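Local coordinates for xanthomonas outer protein D (Xanthomonas euvesicatoria, PDB 2OIX) that acts as a type III secreted virulence factor and cysteine protease that removes SUMO from proteins, represented here by its catalytic domain as an inactive mutant, at residues 55-60 with 113-118; 64-69 with 145-150; 79-82 with 88-91; 82-87 with 154-159. The protein carries 1 engineered substitution. All blocks are in the same frame, centred on the assembly; numbering follows the deposited sequence.

Contact 1. Residues 55-60 with 113-118; sequences LLAGDD and YHLGLD
L115 reaches across to L56 and A57 with one methyl branch. Its CD2 lies 3.8 Å from CB of L56 and also 3.8 Å from CB of A57. L56 and A57, successive residues, both direct their CB toward the other segment, and the methyl settles against both. L115 leaves its backbone across the line to the other segment, and its torsions bring the branch in. CG stands anti to the carbonyl carbon, beside the backbone N (chi1 -76°), and chi2 turns CD1 anti to CA, so that CD2 is the branch facing 55-60. L56 has much the same shape, and it meets the methyl with the base of its side chain. Its branched end runs on into the interior. A57 has nothing beyond CB and meets CD2 with that methyl; the residue is partly exposed. The contact is small and wholly apolar.

Backbone geometry places L115. It follows directly on helix 102-114, and G116 closes that helix in a Schellman motif. The glycine has positive phi, and its N bonds back to O of Y113 at 3.1 Å. The chain therefore turns away just after L115. Q53 gives a polar link nearby, donating through NE2 to O of H114.

This is packing between the end of helix 46-57 and the residue just past helix 102-114 in the Ulp1-type catalytic domain. The two meet over strand 64-71, where L67 touches both L56 and L115. V37 of helix 35-40 also packs on L56.

Contact 2. Residues 64-69 with 145-150; sequences IVFLPI and EVLAHR
F66 and L147 join the central sheet to helix 136-153 in the alpha+beta fold of a Ulp1-type cysteine protease. In this family a helix beginning at the catalytic cysteine packs beside the sheet. Helix 136-153 is probably that one.

The apolar contact comes first. L147 meets the edge of the F66 ring, near its plane, with CB 3.8 Å from CE1. Its CD1 comes to 4.1 Å from the same CE1. F66 is put there by a first torsion with CG anti to the carbonyl carbon (chi1 -57°), and the ring reaches out from strand 64-71. At the ring tip, CZ lies 4.2 Å from the backbone N of A148. All three residues are buried. F32 of strand 30-32 also meets the F66 ring, and L30 touches both F66 and A148.

The polar bonds belong to the helix itself. E145 points away from the strand and pairs through OE1 with R20, with Y13 OH bonded to the same oxygen. Within the helix, O of E145 takes two bonds from H149. The backbone N and the ring reach it from opposite faces of the carbonyl plane, ND1 at 2.9 Å with a 163° N-H...O angle.

Contact 3. Residues 79-82 with 88-91; sequences LVVD and AVAA
V80 meets A91 through its backbone. Its carbonyl O takes a CA-H...O contact from CA of A91 at 3.2 Å. The V80 side chain packs on F66 of strand 64-71 and on Y94 further along strand 90-94.

V81 comes next and pairs with A91 as an antiparallel non-hydrogen-bonded pair. The two side chains share one face of the sheet, where CG2 of V81 lies 4.3 Å from CB of A91. The other branch, CG1, is anti to the backbone N (chi1 168°). It turns toward V89, and the two CG1 methyls of V81 and V89 are 4.1 Å apart. L117 packs on both valines from this side.

The pairing is that of a beta hairpin. Strands 75-82 and 90-94 run antiparallel and are joined by the loop that follows D82. They are adjacent strands of the mixed central sheet of the protease domain.

D82 and A90 form the hydrogen-bonded pair nearest that loop. N of D82 donates to O of A90 at 2.8 Å, almost straight at 177°. The return bond from N of A90 to O of D82 is longer, 3.1 Å at 171°. On the face opposite V81 and A91, CB of D82 lies 4.5 Å from CB of A90. Past this pair a water links the two chain segments: it sits 2.9 Å from O of D82 and 2.7 Å from O of A88.

Contact 4. Residues 82-87 with 154-159; sequences DRRNKD and GTFDYA
R84 and D157 meet in an end-on salt bridge. NH2 of R84 bonds to OD1 of D157 at 2.7 Å and 161°, and NH1 bonds to OD2 at 3.0 Å. Both oxygens use their syn lone pairs. The guanidinium and carboxylate planes are only 20° apart.

This end of R84 is the tight part. D82 grips the guanidinium side-on, with NE to OD1 and NH2 to OD2, each at 2.9 Å. NH2 therefore serves two carboxylates. The side chain bends at chi3 (-75°), and this brings the NE/NH2 edge of the guanidinium to the D82 carboxylate, which it meets from out of the carboxylate plane. OD1 of D82 also accepts from the backbone N of R84 at 3.2 Å, on the opposite face of the carboxylate. The two grips together fix the rotation of the guanidinium. Next to it, F156 is buried against L147, and its ring edge faces NH2, with CE2 of F156 3.9 Å from NH2 of R84.

The bridge itself lies at the surface, R84 and D157 both being exposed. The loose side is the rest of the hairpin loop, where K86 and D87 pair with each other.

The pattern is a three-residue salt-bridge network. It joins a hairpin loop that starts with an Asx turn at D82 to a type I turn from T155 to Y158.

Helix 46-57 opens contact 1, and strand 64-71 opens contact 2 soon after. Strand 75-82 then starts contact 3, which closes first as a local hairpin within the spans of both. Contact 4 opens in the hairpin loop and shares D82 with contact 3. Contact 1 closes after helix 102-114. Contact 2 closes on helix 136-153 and contact 4 just beyond it. Contacts 1, 2 and 4 therefore cross one another. Contact 1 rests on strand 64-71, whose V65 is hydrogen-bonded to V81 of contact 3. R83 ties the hairpin loop back to O of L56. A backbone bond between R150 and F156 joins contacts 2 and 4.

Contact 1. Residues 55-60 with 113-118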
# COMPACT_ATOMS: atom_id res chain seq x y z
N LEU A 55 -2.57 7.20 13.47
CA LEU A 55 -1.37 6.56 12.96
C LEU A 55 -1.23 6.68 11.46
O LEU A 55 -0.13 6.60 10.96
CB LEU A 55 -1.34 5.08 13.35
CG LEU A 55 -1.06 4.80 14.84
CD1 LEU A 55 -1.39 3.37 15.15
CD2 LEU A 55 0.39 5.10 15.18
N LEU A 56 -2.35 6.90 10.76
CA LEU A 56 -2.33 6.93 9.30
C LEU A 56 -2.68 8.25 8.67
O LEU A 56 -2.38 8.48 7.48
CB LEU A 56 -3.25 5.85 8.73
CG LEU A 56 -2.91 4.39 9.06
CD1 LEU A 56 -4.01 3.58 8.43
CD2 LEU A 56 -1.52 3.87 8.57
N ALA A 57 -3.34 9.09 9.46
CA ALA A 57 -3.80 10.41 9.02
C ALA A 57 -3.58 11.47 10.09
O ALA A 57 -4.29 12.50 10.09
CB ALA A 57 -5.26 10.35 8.63
N GLY A 58 -2.62 11.27 11.00
CA GLY A 58 -2.30 12.28 12.04
C GLY A 58 -1.57 13.53 11.49
O GLY A 58 -1.10 13.45 10.34
N ASP A 59 -1.41 14.54 12.27
CA ASP A 59 -0.68 15.73 11.81
C ASP A 59 0.85 15.69 11.49
O ASP A 59 1.48 16.71 10.98
CB ASP A 59 -1.01 16.83 12.78
CG ASP A 59 -2.44 17.47 12.53
OD1 ASP A 59 -3.16 17.13 11.56
OD2 ASP A 59 -2.85 18.31 13.30
N ASP A 60 1.28 14.46 11.56
CA ASP A 60 2.75 14.26 11.41
C ASP A 60 3.09 12.98 10.62
O ASP A 60 4.26 12.58 10.55
CB ASP A 60 3.42 14.11 12.78
CG ASP A 60 2.89 12.88 13.56
OD1 ASP A 60 1.80 12.35 13.21
OD2 ASP A 60 3.54 12.46 14.55
N TYR A 113 -12.49 6.13 2.73
CA TYR A 113 -13.55 6.83 3.47
C TYR A 113 -13.13 7.21 4.91
O TYR A 113 -13.30 8.34 5.34
CB TYR A 113 -14.80 5.97 3.53
CG TYR A 113 -15.88 6.55 4.41
CD1 TYR A 113 -16.72 7.55 3.93
CD2 TYR A 113 -16.09 6.07 5.71
CE1 TYR A 113 -17.71 8.08 4.72
CE2 TYR A 113 -17.09 6.59 6.51
CZ TYR A 113 -17.89 7.59 6.01
OH TYR A 113 -18.87 8.11 6.82
N HIS A 114 -12.57 6.24 5.64
CA HIS A 114 -12.14 6.48 7.02
C HIS A 114 -10.87 7.33 7.16
O HIS A 114 -10.54 7.76 8.26
CB HIS A 114 -11.97 5.17 7.77
CG HIS A 114 -13.25 4.46 8.05
ND1 HIS A 114 -14.25 5.02 8.82
CD2 HIS A 114 -13.69 3.23 7.70
CE1 HIS A 114 -15.26 4.18 8.90
NE2 HIS A 114 -14.95 3.09 8.22
N LEU A 115 -10.17 7.55 6.05
CA LEU A 115 -9.04 8.47 6.03
C LEU A 115 -9.47 9.91 5.72
O LEU A 115 -8.62 10.80 5.58
CB LEU A 115 -7.95 8.01 5.03
CG LEU A 115 -7.10 6.84 5.55
CD1 LEU A 115 -6.34 6.24 4.39
CD2 LEU A 115 -6.16 7.17 6.72
N GLY A 116 -10.79 10.12 5.63
CA GLY A 116 -11.33 11.38 5.18
C GLY A 116 -11.38 11.68 3.68
O GLY A 116 -11.62 12.84 3.30
N LEU A 117 -11.21 10.67 2.84
CA LEU A 117 -11.13 10.88 1.40
C LEU A 117 -12.47 10.65 0.75
O LEU A 117 -13.37 10.07 1.36
CB LEU A 117 -10.06 9.96 0.75
CG LEU A 117 -8.69 10.01 1.43
CD1 LEU A 117 -7.78 9.19 0.58
CD2 LEU A 117 -8.18 11.45 1.57
N ASP A 118 -12.63 11.17 -0.46
CA ASP A 118 -13.79 10.88 -1.28
C ASP A 118 -13.43 9.61 -2.04
O ASP A 118 -12.65 9.66 -2.97
CB ASP A 118 -14.04 12.01 -2.27
CG ASP A 118 -15.19 11.70 -3.22
OD1 ASP A 118 -15.74 10.56 -3.13
OD2 ASP A 118 -15.55 12.58 -4.04

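Contact 2. Residues 64-69 with 145-150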
# COMPACT_ATOMS: atom_id res chain seq x y z
N ILE A 64 2.79 10.53 1.57
CA ILE A 64 2.63 9.48 0.54
C ILE A 64 2.55 8.14 1.28
O ILE A 64 3.51 7.67 1.78
CB ILE A 64 3.74 9.46 -0.51
CG1 ILE A 64 3.74 10.76 -1.30
CG2 ILE A 64 3.52 8.30 -1.50
CD1 ILE A 64 4.83 10.95 -2.28
N VAL A 65 1.37 7.57 1.35
CA VAL A 65 1.13 6.45 2.26
C VAL A 65 0.73 5.24 1.45
O VAL A 65 -0.22 5.34 0.60
CB VAL A 65 -0.03 6.82 3.23
CG1 VAL A 65 -0.28 5.72 4.23
CG2 VAL A 65 0.33 8.11 4.00
N PHE A 66 1.45 4.12 1.67
CA PHE A 66 1.17 2.80 1.11
C PHE A 66 0.38 1.96 2.08
O PHE A 66 0.89 1.58 3.15
CB PHE A 66 2.52 2.10 0.74
CG PHE A 66 3.31 2.91 -0.20
CD1 PHE A 66 3.24 2.65 -1.58
CD2 PHE A 66 4.06 4.03 0.26
CE1 PHE A 66 3.92 3.50 -2.51
CE2 PHE A 66 4.76 4.83 -0.64
CZ PHE A 66 4.71 4.54 -2.03
N LEU A 67 -0.86 1.63 1.70
CA LEU A 67 -1.78 0.93 2.58
C LEU A 67 -2.11 -0.42 2.01
O LEU A 67 -2.83 -0.52 1.00
CB LEU A 67 -3.09 1.71 2.69
CG LEU A 67 -2.93 3.17 3.19
CD1 LEU A 67 -3.52 4.17 2.24
CD2 LEU A 67 -3.55 3.36 4.54
N PRO A 68 -1.54 -1.48 2.61
CA PRO A 68 -1.87 -2.83 2.13
C PRO A 68 -3.32 -3.11 2.60
O PRO A 68 -3.66 -2.86 3.77
CB PRO A 68 -0.84 -3.72 2.81
CG PRO A 68 0.27 -2.74 3.32
CD PRO A 68 -0.56 -1.51 3.71
N ILE A 69 -4.15 -3.59 1.68
CA ILE A 69 -5.55 -3.88 1.93
C ILE A 69 -5.71 -5.42 2.02
O ILE A 69 -5.57 -6.08 1.03
CB ILE A 69 -6.44 -3.29 0.82
CG1 ILE A 69 -6.20 -1.77 0.63
CG2 ILE A 69 -7.93 -3.55 1.11
CD1 ILE A 69 -6.38 -0.92 1.83
N GLU A 145 7.65 -1.29 -3.46
CA GLU A 145 9.11 -1.17 -3.69
C GLU A 145 9.43 -0.33 -4.95
O GLU A 145 10.24 0.60 -4.89
CB GLU A 145 9.69 -2.57 -3.84
CG GLU A 145 11.18 -2.60 -4.22
CD GLU A 145 12.08 -2.80 -3.02
OE1 GLU A 145 11.53 -3.05 -1.92
OE2 GLU A 145 13.33 -2.73 -3.18
N VAL A 146 8.79 -0.69 -6.06
CA VAL A 146 8.85 0.03 -7.33
C VAL A 146 8.41 1.47 -7.16
O VAL A 146 9.11 2.37 -7.58
CB VAL A 146 7.95 -0.66 -8.37
CG1 VAL A 146 7.87 0.14 -9.65
CG2 VAL A 146 8.54 -2.07 -8.72
N LEU A 147 7.23 1.66 -6.57
CA LEU A 147 6.71 3.02 -6.42
C LEU A 147 7.57 3.88 -5.43
O LEU A 147 7.83 5.07 -5.70
CB LEU A 147 5.24 2.96 -6.01
CG LEU A 147 4.18 2.48 -7.01
CD1 LEU A 147 2.74 2.69 -6.30
CD2 LEU A 147 4.21 3.34 -8.30
N ALA A 148 8.00 3.28 -4.31
CA ALA A 148 8.96 3.93 -3.39
C ALA A 148 10.21 4.43 -4.11
O ALA A 148 10.63 5.57 -3.91
CB ALA A 148 9.33 3.01 -2.21
N HIS A 149 10.82 3.59 -4.94
CA HIS A 149 11.99 4.05 -5.68
C HIS A 149 11.69 5.20 -6.68
O HIS A 149 12.54 6.09 -6.89
CB HIS A 149 12.71 2.86 -6.33
CG HIS A 149 13.55 2.08 -5.35
ND1 HIS A 149 13.01 1.15 -4.50
CD2 HIS A 149 14.88 2.11 -5.10
CE1 HIS A 149 13.97 0.64 -3.75
NE2 HIS A 149 15.12 1.20 -4.09
N ARG A 150 10.49 5.20 -7.25
CA ARG A 150 10.10 6.30 -8.13
C ARG A 150 9.93 7.61 -7.35
O ARG A 150 10.22 8.68 -7.88
CB ARG A 150 8.81 5.94 -8.90
CG ARG A 150 9.05 4.75 -9.84
CD ARG A 150 7.84 4.49 -10.74
NE ARG A 150 8.05 3.29 -11.56
CZ ARG A 150 7.11 2.67 -12.26
NH1 ARG A 150 5.91 3.12 -12.27
NH2 ARG A 150 7.37 1.55 -12.98

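Contact 3. Residues 79-82 with 88-91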
# COMPACT_ATOMS: atom_id res chain seq x y z
N LEU A 79 -3.50 0.14 -1.73
CA LEU A 79 -4.04 1.47 -1.90
C LEU A 79 -2.91 2.47 -1.61
O LEU A 79 -2.30 2.43 -0.55
CB LEU A 79 -5.19 1.73 -0.90
CG LEU A 79 -5.78 3.08 -1.06
CD1 LEU A 79 -6.47 3.17 -2.48
CD2 LEU A 79 -6.74 3.40 0.11
N VAL A 80 -2.68 3.44 -2.50
CA VAL A 80 -1.65 4.46 -2.27
C VAL A 80 -2.37 5.81 -2.13
O VAL A 80 -3.24 6.18 -2.96
CB VAL A 80 -0.58 4.50 -3.40
CG1 VAL A 80 0.46 5.63 -3.17
CG2 VAL A 80 0.10 3.18 -3.52
N VAL A 81 -2.05 6.54 -1.10
CA VAL A 81 -2.70 7.85 -0.92
C VAL A 81 -1.62 8.95 -0.92
O VAL A 81 -0.67 8.85 -0.13
CB VAL A 81 -3.50 7.91 0.40
CG1 VAL A 81 -3.90 9.29 0.68
CG2 VAL A 81 -4.75 7.00 0.40
N ASP A 82 -1.74 9.96 -1.79
CA ASP A 82 -0.76 11.01 -1.93
C ASP A 82 -1.44 12.31 -1.54
O ASP A 82 -2.20 12.87 -2.31
CB ASP A 82 -0.23 11.09 -3.37
CG ASP A 82 0.54 12.40 -3.67
OD1 ASP A 82 1.05 13.06 -2.71
OD2 ASP A 82 0.64 12.82 -4.84
N ALA A 88 -6.06 18.65 -3.21
CA ALA A 88 -6.12 17.74 -4.35
C ALA A 88 -5.44 16.42 -3.99
O ALA A 88 -4.43 16.04 -4.60
CB ALA A 88 -5.50 18.34 -5.58
N VAL A 89 -6.01 15.74 -2.99
CA VAL A 89 -5.55 14.40 -2.62
C VAL A 89 -5.77 13.38 -3.75
O VAL A 89 -6.86 13.27 -4.34
CB VAL A 89 -6.19 13.95 -1.28
CG1 VAL A 89 -5.62 12.66 -0.77
CG2 VAL A 89 -6.03 15.07 -0.23
N ALA A 90 -4.73 12.62 -4.05
CA ALA A 90 -4.84 11.60 -5.06
C ALA A 90 -4.73 10.24 -4.38
O ALA A 90 -4.02 10.11 -3.36
CB ALA A 90 -3.75 11.76 -6.08
N ALA A 91 -5.48 9.26 -4.88
CA ALA A 91 -5.50 7.91 -4.31
C ALA A 91 -5.58 6.90 -5.45
O ALA A 91 -6.29 7.14 -6.47
CB ALA A 91 -6.70 7.80 -3.34
O HOH W 1 -2.05 15.62 -3.32

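Contact 4. Residues 82-87 with 154-159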
# COMPACT_ATOMS: atom_id res chain seq x y z
N ASP A 82 -1.74 9.96 -1.79
CA ASP A 82 -0.76 11.01 -1.93
C ASP A 82 -1.44 12.31 -1.54
O ASP A 82 -2.20 12.87 -2.31
CB ASP A 82 -0.23 11.09 -3.37
CG ASP A 82 0.54 12.40 -3.67
OD1 ASP A 82 1.05 13.06 -2.71
OD2 ASP A 82 0.64 12.82 -4.84
N ARG A 83 -1.22 12.76 -0.31
CA ARG A 83 -1.86 13.99 0.13
C ARG A 83 -0.92 15.18 0.28
O ARG A 83 -1.16 16.09 1.09
CB ARG A 83 -2.69 13.77 1.39
CG ARG A 83 -1.86 13.21 2.51
CD ARG A 83 -2.64 12.40 3.53
NE ARG A 83 -1.64 11.82 4.41
CZ ARG A 83 -1.85 10.93 5.37
NH1 ARG A 83 -3.08 10.51 5.63
NH2 ARG A 83 -0.80 10.49 6.06
N ARG A 84 0.10 15.23 -0.58
CA ARG A 84 1.07 16.33 -0.54
C ARG A 84 0.33 17.65 -0.80
O ARG A 84 0.63 18.69 -0.22
CB ARG A 84 2.19 16.16 -1.56
CG ARG A 84 3.24 15.13 -1.18
CD ARG A 84 4.21 15.01 -2.30
NE ARG A 84 3.57 14.24 -3.37
CZ ARG A 84 4.14 13.98 -4.55
NH1 ARG A 84 5.35 14.45 -4.83
NH2 ARG A 84 3.47 13.26 -5.45
N ASN A 85 -0.69 17.58 -1.65
CA ASN A 85 -1.56 18.72 -1.89
C ASN A 85 -2.89 18.42 -1.20
O ASN A 85 -3.66 17.58 -1.67
CB ASN A 85 -1.78 18.91 -3.39
CG ASN A 85 -2.62 20.14 -3.70
OD1 ASN A 85 -3.31 20.71 -2.84
ND2 ASN A 85 -2.56 20.57 -4.96
N LYS A 86 -3.15 19.12 -0.10
CA LYS A 86 -4.36 18.89 0.69
C LYS A 86 -5.69 19.26 0.03
O LYS A 86 -6.73 18.71 0.41
CB LYS A 86 -4.23 19.54 2.08
CG LYS A 86 -4.58 21.03 2.10
CD LYS A 86 -5.08 21.48 3.45
CE LYS A 86 -6.05 22.64 3.26
NZ LYS A 86 -5.48 23.66 2.32
N ASP A 87 -5.69 20.17 -0.96
CA ASP A 87 -6.88 20.42 -1.74
C ASP A 87 -7.04 19.51 -2.95
O ASP A 87 -8.05 19.61 -3.66
CB ASP A 87 -6.97 21.90 -2.15
CG ASP A 87 -6.52 22.84 -1.06
OD1 ASP A 87 -7.38 23.57 -0.47
OD2 ASP A 87 -5.30 22.88 -0.79
N GLY A 154 12.45 10.74 -8.15
CA GLY A 154 11.60 11.80 -8.68
C GLY A 154 10.98 11.53 -10.05
O GLY A 154 10.86 12.47 -10.86
N THR A 155 10.64 10.27 -10.35
CA THR A 155 9.91 9.95 -11.58
C THR A 155 8.42 9.59 -11.31
O THR A 155 7.61 9.50 -12.23
CB THR A 155 10.62 8.85 -12.35
OG1 THR A 155 10.58 7.66 -11.55
CG2 THR A 155 12.09 9.29 -12.62
N PHE A 156 8.08 9.47 -10.02
CA PHE A 156 6.72 9.16 -9.57
C PHE A 156 5.71 10.17 -10.10
O PHE A 156 4.62 9.79 -10.49
CB PHE A 156 6.70 9.18 -8.03
CG PHE A 156 5.39 8.79 -7.39
CD1 PHE A 156 5.06 7.42 -7.20
CD2 PHE A 156 4.55 9.78 -6.91
CE1 PHE A 156 3.88 7.07 -6.56
CE2 PHE A 156 3.32 9.46 -6.25
CZ PHE A 156 3.02 8.07 -6.06
N ASP A 157 6.10 11.44 -10.20
CA ASP A 157 5.15 12.47 -10.63
C ASP A 157 5.04 12.67 -12.15
O ASP A 157 4.18 13.44 -12.59
CB ASP A 157 5.48 13.80 -9.96
CG ASP A 157 5.18 13.81 -8.46
OD1 ASP A 157 4.24 13.11 -8.00
OD2 ASP A 157 5.88 14.56 -7.74
N TYR A 158 5.87 12.01 -12.94
CA TYR A 158 5.70 12.13 -14.39
C TYR A 158 4.41 11.42 -14.78
O TYR A 158 3.96 10.50 -14.08
CB TYR A 158 6.88 11.48 -15.14
CG TYR A 158 8.20 12.23 -15.05
CD1 TYR A 158 8.25 13.60 -15.13
CD2 TYR A 158 9.41 11.55 -14.96
CE1 TYR A 158 9.46 14.29 -15.05
CE2 TYR A 158 10.63 12.24 -14.89
CZ TYR A 158 10.63 13.61 -14.92
OH TYR A 158 11.78 14.35 -14.87
N ALA A 159 3.82 11.84 -15.90
CA ALA A 159 2.74 11.07 -16.51
C ALA A 159 3.23 9.63 -16.64
O ALA A 159 4.39 9.36 -16.98
CB ALA A 159 2.32 11.69 -17.86